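Local coordinates for secretion protein Snm4 (Mycobacterium xenopi, PDB 7B7J) that is the EccD5 component of the mycobacterial ESX-5 type VII secretion pore complex, represented here by its ubiquitin-like cytosolic domain, at residues Ala27-Ile32 against Val53-Leu57; Asp37-Ser43 against Arg84-Thr90; Arg70-Cys76 against Leu100-Glu106. The contacts are given in a common frame with arbitrary orientation. Residue numbers count along the deposited sequence, not the author numbering.

Overall arrangement
From the N terminus, strand 20-27 turns tightly at A27-V30 into strand 30-37, and helix 42-60 then folds back over the sheet; contact 1 closes this first loop by setting the hairpin turn against the helix's later part. Contact 2 begins where strand 30-37 gives way to the same helix and reaches forward to the loop 84-90, so its span crosses those of both other contacts. Contact 3, in series after contact 1, pairs strand 70-76 with strand 99-107 and closes the 77-98 connection. Contacts 1 and 2 lie on opposite sides of the chain's centre, about 21 Å between centres. Each touches contact 3 through apolar side chains: V53 meets L102, I42 meets L75, and L89 meets L100.

Contact 1 (Ala27-Ile32 against Val53-Leu57); sequences AADVQI and VNTRL
A27 to V30 form a type I' beta turn, with A28 (phi/psi 48/44) and D29 (63/13) both in the left-handed region and paired hydrogen bonds A27 N to V30 O (3.0 Å) and V30 N to A27 O (2.8 Å). Strand 30-32 leaves this turn and passes helix 53-57 at 10.0 Å between axes, their directions 125° apart; I32 sits opposite V53 (CA-CA 7.4 Å) and V30 opposite L57 (8.0 Å). The interface is mostly apolar. I32, chi1 m and chi2 t, sends CD1 to V53 CG1 at 3.9 Å, and V53 in the t rotamer also brings CG1 within 3.5 Å of A27 CB. L57 (m, t) extends toward the turn, with CD1 4.2 Å from A28 CB and CD2 4.0 Å from CG2 of V30, itself t. At the exposed margin R56, chi1 t and chi2 p, lays CG 3.9 Å from I32 CG1, while its NE donates to a water (2.7 Å) that in turn donates to Q31 O (3.0 Å). L65 covers A27 and L57 from the following loop. An N-terminal beta hairpin whose apolar face packs against the helix that follows it is characteristic of the ubiquitin-like beta-grasp fold.

Contact 2 (Asp37-Ser43 against Arg84-Thr90); sequences DAHAPIS and RPNLSLT
In this ubiquitin-like beta-grasp domain, the passage from strand 30-37 into helix 42-60 is held by the loop 84-90 that precedes the last strand. The segment 37-43 opens with an Asx turn: D37 OD1, with chi1 t, accepts from H39 N at 2.8 Å and weakly from A40 N at 3.0 Å. The two segments run alongside each other in opposite directions, A38 opposite L89 (CA-CA 5.4 Å), P41 opposite S88 (4.4 Å) and S43 opposite P85 (4.5 Å). Two backbone bonds tie the residues leading into the helix to the loop: I42 N donates to L87 O at 3.0 Å and S43 N to P85 O at 2.9 Å. At the other end A38 O accepts twice, from T90 N at 3.2 Å and from T90 OG1 at 2.7 Å, the threonine being m. I42 (m, m) has its CA-to-CB bond toward the loop and puts CD1 3.6 Å from CD2 of L89 (m, t). S88 CA makes a CH...O contact with A40 O at 3.4 Å. One water donates to D37 O (2.8 Å) and A40 O (2.7 Å) and accepts from L89 N (2.9 Å).

Contact 3 (Arg70-Cys76 against Leu100-Glu106); sequences RGRWMLC and LWLKFLE
W73 and F104, a non-hydrogen-bonded pair with CA atoms 4.4 Å apart, make the apolar centre. F104 (chi1 t, chi2 66°) sets CB over the W73 six-membered ring, 3.5 Å from its centroid, as a CH-pi contact, and turns its ring edge to the five-membered ring, centroids 4.8 Å apart and planes at 53°. W73 has chi1 m and chi2 104°, bringing CE3 to 4.0 Å from L102 CG. On the same face L75 (m, t) meets L102 (t, p), CD2 to CD1 at 3.9 Å. Strands 70-76 (outer) and 100-106 (inner) run antiparallel, 158° between directions and 4.5 Å between axes. R72 N bonds L105 O at 2.9 Å and L105 N bonds R72 O at 2.8 Å; M74 N to K103 O, K103 N to M74 O, C76 N to W101 O and W101 N to C76 O are each 2.9 Å. On the other face M74 CE lies 3.8 Å from L105 CB. Near the strand start G71 (150/-162) brings CA 3.0 Å from L105 O, where a CB would clash. The chemistry implies an apolar face of W73, L75, L102 and F104, partly under helix 42-60, and a mixed face charged by R72 and K103.

Contact 1 (Ala27-Ile32 against Val53-Leu57)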
loop_
_atom_site.group_PDB
_atom_site.type_symbol
_atom_site.label_atom_id
_atom_site.label_comp_id
_atom_site.label_asym_id
_atom_site.label_seq_id
_atom_site.Cartn_x
_atom_site.Cartn_y
_atom_site.Cartn_z
ATOM N N ALA A 27 2.782 -2.874 6.975
ATOM C CA ALA A 27 3.914 -3.477 6.231
ATOM C C ALA A 27 4.776 -4.107 7.254
ATOM O O ALA A 27 5.138 -3.410 8.237
ATOM C CB ALA A 27 4.735 -2.377 5.548
ATOM N N ALA A 28 5.241 -5.322 7.133
ATOM C CA ALA A 28 6.130 -5.901 8.130
ATOM C C ALA A 28 5.629 -5.712 9.567
ATOM O O ALA A 28 6.491 -5.476 10.427
ATOM C CB ALA A 28 7.564 -5.341 8.026
ATOM N N ASP A 29 4.307 -5.919 9.883
ATOM C CA ASP A 29 3.749 -5.764 11.211
ATOM C C ASP A 29 3.860 -4.366 11.718
ATOM O O ASP A 29 3.513 -4.190 12.888
ATOM C CB ASP A 29 4.334 -6.805 12.090
ATOM C CG ASP A 29 4.020 -8.208 11.616
ATOM O OD1 ASP A 29 2.819 -8.585 11.423
ATOM O OD2 ASP A 29 5.021 -8.914 11.505
ATOM N N VAL A 30 4.189 -3.379 10.889
ATOM C CA VAL A 30 4.273 -1.951 11.323
ATOM C C VAL A 30 3.115 -1.168 10.700
ATOM O O VAL A 30 2.847 -1.391 9.527
ATOM C CB VAL A 30 5.627 -1.334 10.916
ATOM C CG1 VAL A 30 5.668 0.176 11.072
ATOM C CG2 VAL A 30 6.785 -1.981 11.657
ATOM N N GLN A 31 2.457 -0.306 11.478
ATOM C CA GLN A 31 1.394 0.565 10.830
ATOM C C GLN A 31 2.027 1.870 10.503
ATOM O O GLN A 31 2.649 2.602 11.378
ATOM C CB GLN A 31 0.292 0.754 11.872
ATOM C CG GLN A 31 -0.850 1.642 11.442
ATOM C CD GLN A 31 -2.075 1.312 12.247
ATOM O OE1 GLN A 31 -3.161 1.222 11.721
ATOM N NE2 GLN A 31 -1.981 1.368 13.610
ATOM N N ILE A 32 1.743 2.364 9.353
ATOM C CA ILE A 32 2.201 3.689 8.847
ATOM C C ILE A 32 1.023 4.525 8.318
ATOM O O ILE A 32 0.310 4.041 7.502
ATOM C CB ILE A 32 3.195 3.426 7.729
ATOM C CG1 ILE A 32 4.383 2.584 8.231
ATOM C CG2 ILE A 32 3.690 4.696 7.047
ATOM C CD1 ILE A 32 4.981 1.842 7.115
ATOM N N VAL A 53 7.204 3.649 2.509
ATOM C CA VAL A 53 7.198 2.573 3.508
ATOM C C VAL A 53 8.597 2.226 3.927
ATOM O O VAL A 53 8.901 1.955 5.163
ATOM C CB VAL A 53 6.267 1.477 3.142
ATOM C CG1 VAL A 53 6.548 0.176 3.912
ATOM C CG2 VAL A 53 4.852 1.943 3.146
ATOM N N ASN A 54 9.437 1.855 2.940
ATOM C CA ASN A 54 10.804 1.418 3.203
ATOM C C ASN A 54 11.569 2.521 3.956
ATOM O O ASN A 54 12.439 2.098 4.721
ATOM C CB ASN A 54 11.483 0.924 1.964
ATOM C CG ASN A 54 11.028 -0.510 1.640
ATOM O OD1 ASN A 54 10.461 -1.256 2.431
ATOM N ND2 ASN A 54 11.187 -0.894 0.338
ATOM N N THR A 55 11.398 3.795 3.619
ATOM C CA THR A 55 12.052 4.855 4.392
ATOM C C THR A 55 11.642 4.690 5.898
ATOM O O THR A 55 12.481 4.782 6.681
ATOM C CB THR A 55 11.670 6.211 3.837
ATOM O OG1 THR A 55 12.321 6.159 2.562
ATOM C CG2 THR A 55 12.318 7.336 4.638
ATOM N N ARG A 56 10.344 4.585 6.155
ATOM C CA ARG A 56 9.886 4.421 7.544
ATOM C C ARG A 56 10.478 3.190 8.199
ATOM O O ARG A 56 10.916 3.178 9.343
ATOM C CB ARG A 56 8.356 4.487 7.453
ATOM C CG ARG A 56 7.736 4.576 8.816
ATOM C CD ARG A 56 8.204 5.715 9.710
ATOM N NE ARG A 56 7.276 5.577 10.911
ATOM C CZ ARG A 56 7.253 6.524 11.896
ATOM N NH1 ARG A 56 8.112 7.547 11.781
ATOM N NH2 ARG A 56 6.319 6.489 12.889
ATOM N N LEU A 57 10.450 2.028 7.469
ATOM C CA LEU A 57 11.030 0.794 8.074
ATOM C C LEU A 57 12.441 0.951 8.383
ATOM O O LEU A 57 13.016 0.436 9.400
ATOM C CB LEU A 57 10.770 -0.416 7.106
ATOM C CG LEU A 57 9.306 -0.788 6.890
ATOM C CD1 LEU A 57 9.200 -2.042 5.947
ATOM C CD2 LEU A 57 8.580 -1.174 8.175
HETATM O O HOH W 1 4.820 4.609 11.497
#

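Contact 2 (Asp37-Ser43 against Arg84-Thr90)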
loop_
_atom_site.group_PDB
_atom_site.type_symbol
_atom_site.label_atom_id
_atom_site.label_comp_id
_atom_site.label_asym_id
_atom_site.label_seq_id
_atom_site.Cartn_x
_atom_site.Cartn_y
_atom_site.Cartn_z
ATOM N N ASP A 37 -3.501 10.800 -2.386
ATOM C CA ASP A 37 -4.513 11.318 -3.349
ATOM C C ASP A 37 -5.670 10.291 -3.397
ATOM O O ASP A 37 -5.450 9.166 -3.799
ATOM C CB ASP A 37 -3.872 11.516 -4.710
ATOM C CG ASP A 37 -4.668 12.146 -5.858
ATOM O OD1 ASP A 37 -5.773 11.856 -6.050
ATOM O OD2 ASP A 37 -3.995 12.735 -6.638
ATOM N N ALA A 38 -6.886 10.782 -3.210
ATOM C CA ALA A 38 -8.188 9.999 -3.205
ATOM C C ALA A 38 -8.647 9.652 -4.629
ATOM O O ALA A 38 -9.615 8.831 -4.674
ATOM C CB ALA A 38 -9.271 10.861 -2.501
ATOM N N HIS A 39 -8.062 10.265 -5.647
ATOM C CA HIS A 39 -8.569 10.152 -7.052
ATOM C C HIS A 39 -7.558 9.453 -7.979
ATOM O O HIS A 39 -7.891 9.141 -9.112
ATOM C CB HIS A 39 -9.066 11.465 -7.655
ATOM C CG HIS A 39 -10.351 11.873 -6.910
ATOM N ND1 HIS A 39 -11.457 10.965 -6.797
ATOM C CD2 HIS A 39 -10.707 12.990 -6.168
ATOM C CE1 HIS A 39 -12.337 11.460 -5.909
ATOM N NE2 HIS A 39 -11.897 12.690 -5.528
ATOM N N ALA A 40 -6.303 9.271 -7.557
ATOM C CA ALA A 40 -5.366 8.646 -8.517
ATOM C C ALA A 40 -5.626 7.161 -8.593
ATOM O O ALA A 40 -5.876 6.550 -7.552
ATOM C CB ALA A 40 -3.981 8.895 -8.002
ATOM N N PRO A 41 -5.346 6.512 -9.745
ATOM C CA PRO A 41 -5.364 5.055 -9.756
ATOM C C PRO A 41 -4.344 4.485 -8.812
ATOM O O PRO A 41 -3.182 4.997 -8.764
ATOM C CB PRO A 41 -5.238 4.775 -11.232
ATOM C CG PRO A 41 -4.805 5.956 -11.972
ATOM C CD PRO A 41 -5.030 7.115 -11.037
ATOM N N ILE A 42 -4.681 3.383 -8.201
ATOM C CA ILE A 42 -3.708 2.655 -7.345
ATOM C C ILE A 42 -2.383 2.390 -8.042
ATOM O O ILE A 42 -1.387 2.447 -7.325
ATOM C CB ILE A 42 -4.373 1.344 -6.747
ATOM C CG1 ILE A 42 -5.626 1.647 -5.908
ATOM C CG2 ILE A 42 -3.401 0.356 -6.096
ATOM C CD1 ILE A 42 -5.540 2.666 -4.843
ATOM N N SER A 43 -2.454 1.986 -9.263
ATOM C CA SER A 43 -1.300 1.643 -10.110
ATOM C C SER A 43 -0.197 2.707 -9.992
ATOM O O SER A 43 1.008 2.343 -10.219
ATOM C CB SER A 43 -1.667 1.310 -11.491
ATOM O OG SER A 43 -2.116 2.458 -12.210
ATOM N N ARG A 84 -7.900 -3.012 -7.117
ATOM C CA ARG A 84 -7.781 -2.930 -8.571
ATOM C C ARG A 84 -6.797 -1.877 -8.893
ATOM O O ARG A 84 -6.880 -0.793 -8.342
ATOM C CB ARG A 84 -9.176 -2.720 -9.210
ATOM C CG ARG A 84 -10.025 -3.949 -8.947
ATOM C CD ARG A 84 -11.415 -3.972 -9.369
ATOM N NE ARG A 84 -11.169 -3.883 -10.781
ATOM C CZ ARG A 84 -12.091 -3.750 -11.709
ATOM N NH1 ARG A 84 -13.351 -3.647 -11.343
ATOM N NH2 ARG A 84 -11.739 -3.751 -12.992
ATOM N N PRO A 85 -5.944 -2.089 -9.759
ATOM C CA PRO A 85 -4.893 -1.123 -10.045
ATOM C C PRO A 85 -5.479 0.085 -10.758
ATOM O O PRO A 85 -4.886 1.216 -10.614
ATOM C CB PRO A 85 -3.918 -1.870 -10.946
ATOM C CG PRO A 85 -4.836 -2.906 -11.538
ATOM C CD PRO A 85 -5.671 -3.415 -10.392
ATOM N N ASN A 86 -6.474 -0.176 -11.564
ATOM C CA ASN A 86 -6.983 0.880 -12.489
ATOM C C ASN A 86 -8.050 1.817 -11.821
ATOM O O ASN A 86 -8.467 2.755 -12.432
ATOM C CB ASN A 86 -7.646 0.273 -13.705
ATOM C CG ASN A 86 -8.691 -0.789 -13.301
ATOM O OD1 ASN A 86 -8.482 -1.792 -12.533
ATOM N ND2 ASN A 86 -9.858 -0.660 -13.954
ATOM N N LEU A 87 -8.401 1.648 -10.616
ATOM C CA LEU A 87 -9.394 2.485 -9.912
ATOM C C LEU A 87 -8.728 3.164 -8.745
ATOM O O LEU A 87 -7.647 2.730 -8.166
ATOM C CB LEU A 87 -10.520 1.555 -9.461
ATOM C CG LEU A 87 -11.379 0.829 -10.476
ATOM C CD1 LEU A 87 -12.374 0.071 -9.660
ATOM C CD2 LEU A 87 -12.069 1.780 -11.384
ATOM N N SER A 88 -9.324 4.301 -8.401
ATOM C CA SER A 88 -8.962 5.118 -7.218
ATOM C C SER A 88 -9.311 4.412 -5.880
ATOM O O SER A 88 -10.217 3.582 -5.820
ATOM C CB SER A 88 -9.373 6.609 -7.294
ATOM O OG SER A 88 -10.801 6.599 -7.110
ATOM N N LEU A 89 -8.734 5.004 -4.798
ATOM C CA LEU A 89 -9.229 4.702 -3.457
ATOM C C LEU A 89 -10.737 4.982 -3.376
ATOM O O LEU A 89 -11.500 4.163 -2.843
ATOM C CB LEU A 89 -8.484 5.533 -2.451
ATOM C CG LEU A 89 -7.018 5.176 -2.299
ATOM C CD1 LEU A 89 -6.195 6.274 -1.537
ATOM C CD2 LEU A 89 -6.776 3.797 -1.686
ATOM N N THR A 90 -11.116 6.205 -3.755
ATOM C CA THR A 90 -12.561 6.585 -3.636
ATOM C C THR A 90 -13.432 5.571 -4.385
ATOM O O THR A 90 -14.517 5.178 -3.823
ATOM C CB THR A 90 -12.782 8.021 -4.129
ATOM O OG1 THR A 90 -11.920 8.770 -3.274
ATOM C CG2 THR A 90 -14.204 8.523 -4.191
HETATM O O HOH W 2 -6.759 7.087 -5.084
HETATM O O HOH W 3 -11.889 8.722 -7.950
#

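Contact 3 (Arg70-Cys76 against Leu100-Glu106)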
loop_
_atom_site.group_PDB
_atom_site.type_symbol
_atom_site.label_atom_id
_atom_site.label_comp_id
_atom_site.label_asym_id
_atom_site.label_seq_id
_atom_site.Cartn_x
_atom_site.Cartn_y
_atom_site.Cartn_z
ATOM N N ARG A 70 10.023 -13.094 -8.891
ATOM C CA ARG A 70 9.199 -12.261 -9.783
ATOM C C ARG A 70 7.828 -12.172 -9.142
ATOM O O ARG A 70 7.512 -13.075 -8.376
ATOM C CB ARG A 70 9.058 -12.935 -11.147
ATOM C CG ARG A 70 10.353 -13.021 -11.937
ATOM C CD ARG A 70 10.186 -13.739 -13.262
ATOM N NE ARG A 70 11.453 -13.766 -13.975
ATOM C CZ ARG A 70 12.416 -14.653 -13.768
ATOM N NH1 ARG A 70 12.272 -15.588 -12.845
ATOM N NH2 ARG A 70 13.524 -14.599 -14.482
ATOM N N GLY A 71 7.084 -11.104 -9.420
ATOM C CA GLY A 71 5.687 -10.985 -8.917
ATOM C C GLY A 71 5.304 -9.514 -8.689
ATOM O O GLY A 71 5.878 -8.636 -9.358
ATOM N N ARG A 72 4.262 -9.242 -7.920
ATOM C CA ARG A 72 3.541 -7.979 -8.035
ATOM C C ARG A 72 3.251 -7.492 -6.640
ATOM O O ARG A 72 2.787 -8.303 -5.822
ATOM C CB ARG A 72 2.254 -8.117 -8.839
ATOM C CG ARG A 72 2.492 -8.627 -10.283
ATOM C CD ARG A 72 1.303 -8.790 -11.247
ATOM N NE ARG A 72 0.965 -10.112 -10.871
ATOM C CZ ARG A 72 0.194 -10.415 -9.854
ATOM N NH1 ARG A 72 -0.489 -9.477 -9.191
ATOM N NH2 ARG A 72 0.127 -11.691 -9.524
ATOM N N TRP A 73 3.493 -6.236 -6.376
ATOM C CA TRP A 73 3.146 -5.595 -5.091
ATOM C C TRP A 73 1.703 -5.138 -5.208
ATOM O O TRP A 73 1.344 -4.719 -6.318
ATOM C CB TRP A 73 4.053 -4.391 -4.821
ATOM C CG TRP A 73 5.391 -4.731 -4.191
ATOM C CD1 TRP A 73 6.588 -4.757 -4.818
ATOM C CD2 TRP A 73 5.605 -5.264 -2.852
ATOM N NE1 TRP A 73 7.567 -5.184 -3.970
ATOM C CE2 TRP A 73 7.029 -5.565 -2.820
ATOM C CE3 TRP A 73 4.848 -5.389 -1.701
ATOM C CZ2 TRP A 73 7.642 -6.069 -1.695
ATOM C CZ3 TRP A 73 5.462 -5.941 -0.568
ATOM C CH2 TRP A 73 6.821 -6.393 -0.650
ATOM N N MET A 74 0.906 -5.363 -4.164
ATOM C CA MET A 74 -0.526 -5.010 -4.169
ATOM C C MET A 74 -0.948 -4.452 -2.804
ATOM O O MET A 74 -0.279 -4.743 -1.813
ATOM C CB MET A 74 -1.278 -6.231 -4.688
ATOM C CG MET A 74 -1.028 -7.328 -3.809
ATOM S SD MET A 74 -1.878 -8.962 -4.371
ATOM C CE MET A 74 -1.220 -9.089 -5.997
ATOM N N LEU A 75 -1.922 -3.592 -2.840
ATOM C CA LEU A 75 -2.620 -3.162 -1.633
ATOM C C LEU A 75 -3.855 -4.019 -1.389
ATOM O O LEU A 75 -4.682 -4.053 -2.297
ATOM C CB LEU A 75 -2.988 -1.693 -1.636
ATOM C CG LEU A 75 -1.749 -0.824 -1.568
ATOM C CD1 LEU A 75 -2.339 0.573 -2.057
ATOM C CD2 LEU A 75 -1.174 -0.767 -0.153
ATOM N N CYS A 76 -3.888 -4.644 -0.268
ATOM C CA CYS A 76 -4.922 -5.684 0.055
ATOM C C CYS A 76 -5.802 -5.262 1.296
ATOM O O CYS A 76 -5.353 -4.678 2.252
ATOM C CB CYS A 76 -4.312 -7.072 0.351
ATOM S SG CYS A 76 -3.473 -7.693 -1.112
ATOM N N LEU A 100 -5.038 -0.894 4.953
ATOM C CA LEU A 100 -4.608 -1.720 3.777
ATOM C C LEU A 100 -3.288 -2.409 4.087
ATOM O O LEU A 100 -2.486 -1.846 4.804
ATOM C CB LEU A 100 -4.441 -0.809 2.567
ATOM C CG LEU A 100 -5.623 -0.017 2.064
ATOM C CD1 LEU A 100 -5.161 0.845 0.887
ATOM C CD2 LEU A 100 -6.771 -0.992 1.769
ATOM N N TRP A 101 -3.073 -3.612 3.595
ATOM C CA TRP A 101 -1.860 -4.372 3.754
ATOM C C TRP A 101 -1.086 -4.356 2.428
ATOM O O TRP A 101 -1.579 -4.638 1.434
ATOM C CB TRP A 101 -2.182 -5.775 4.213
ATOM C CG TRP A 101 -2.504 -5.898 5.700
ATOM C CD1 TRP A 101 -1.733 -6.564 6.609
ATOM C CD2 TRP A 101 -3.746 -5.560 6.402
ATOM N NE1 TRP A 101 -2.285 -6.552 7.857
ATOM C CE2 TRP A 101 -3.541 -5.944 7.786
ATOM C CE3 TRP A 101 -4.975 -4.978 5.961
ATOM C CZ2 TRP A 101 -4.574 -5.771 8.758
ATOM C CZ3 TRP A 101 -5.940 -4.745 6.932
ATOM C CH2 TRP A 101 -5.717 -5.150 8.238
ATOM N N LEU A 102 0.144 -3.930 2.529
ATOM C CA LEU A 102 0.998 -3.913 1.327
ATOM C C LEU A 102 1.643 -5.258 1.228
ATOM O O LEU A 102 2.401 -5.682 2.180
ATOM C CB LEU A 102 1.982 -2.758 1.503
ATOM C CG LEU A 102 2.966 -2.566 0.342
ATOM C CD1 LEU A 102 2.289 -2.288 -1.002
ATOM C CD2 LEU A 102 3.891 -1.397 0.772
ATOM N N LYS A 103 1.410 -6.047 0.149
ATOM C CA LYS A 103 1.772 -7.437 0.148
ATOM C C LYS A 103 2.420 -7.704 -1.254
ATOM O O LYS A 103 2.035 -7.121 -2.214
ATOM C CB LYS A 103 0.490 -8.317 0.257
ATOM C CG LYS A 103 -0.204 -8.310 1.593
ATOM C CD LYS A 103 -1.281 -9.203 1.819
ATOM C CE LYS A 103 -0.752 -10.534 2.336
ATOM N NZ LYS A 103 -1.703 -11.634 2.007
ATOM N N PHE A 104 3.284 -8.660 -1.313
ATOM C CA PHE A 104 3.991 -9.077 -2.545
ATOM C C PHE A 104 3.461 -10.431 -2.928
ATOM O O PHE A 104 3.476 -11.332 -2.165
ATOM C CB PHE A 104 5.505 -9.116 -2.385
ATOM C CG PHE A 104 6.304 -9.392 -3.632
ATOM C CD1 PHE A 104 6.361 -8.515 -4.708
ATOM C CD2 PHE A 104 6.849 -10.634 -3.850
ATOM C CE1 PHE A 104 7.013 -8.751 -5.896
ATOM C CE2 PHE A 104 7.519 -10.903 -5.042
ATOM C CZ PHE A 104 7.587 -9.979 -6.094
ATOM N N LEU A 105 3.030 -10.558 -4.140
ATOM C CA LEU A 105 2.644 -11.879 -4.583
ATOM C C LEU A 105 3.632 -12.434 -5.569
ATOM O O LEU A 105 3.843 -11.801 -6.637
ATOM C CB LEU A 105 1.246 -11.791 -5.124
ATOM C CG LEU A 105 0.823 -13.218 -5.543
ATOM C CD1 LEU A 105 1.141 -14.334 -4.536
ATOM C CD2 LEU A 105 -0.661 -13.205 -5.757
ATOM N N GLU A 106 4.377 -13.441 -5.270
ATOM C CA GLU A 106 5.503 -14.061 -5.937
ATOM C C GLU A 106 4.868 -14.751 -7.162
ATOM O O GLU A 106 3.743 -15.257 -7.084
ATOM C CB GLU A 106 6.239 -15.131 -5.094
ATOM C CG GLU A 106 7.473 -15.734 -5.777
ATOM C CD GLU A 106 8.261 -16.761 -4.967
ATOM O OE1 GLU A 106 7.806 -17.054 -3.823
ATOM O OE2 GLU A 106 9.348 -17.159 -5.382
#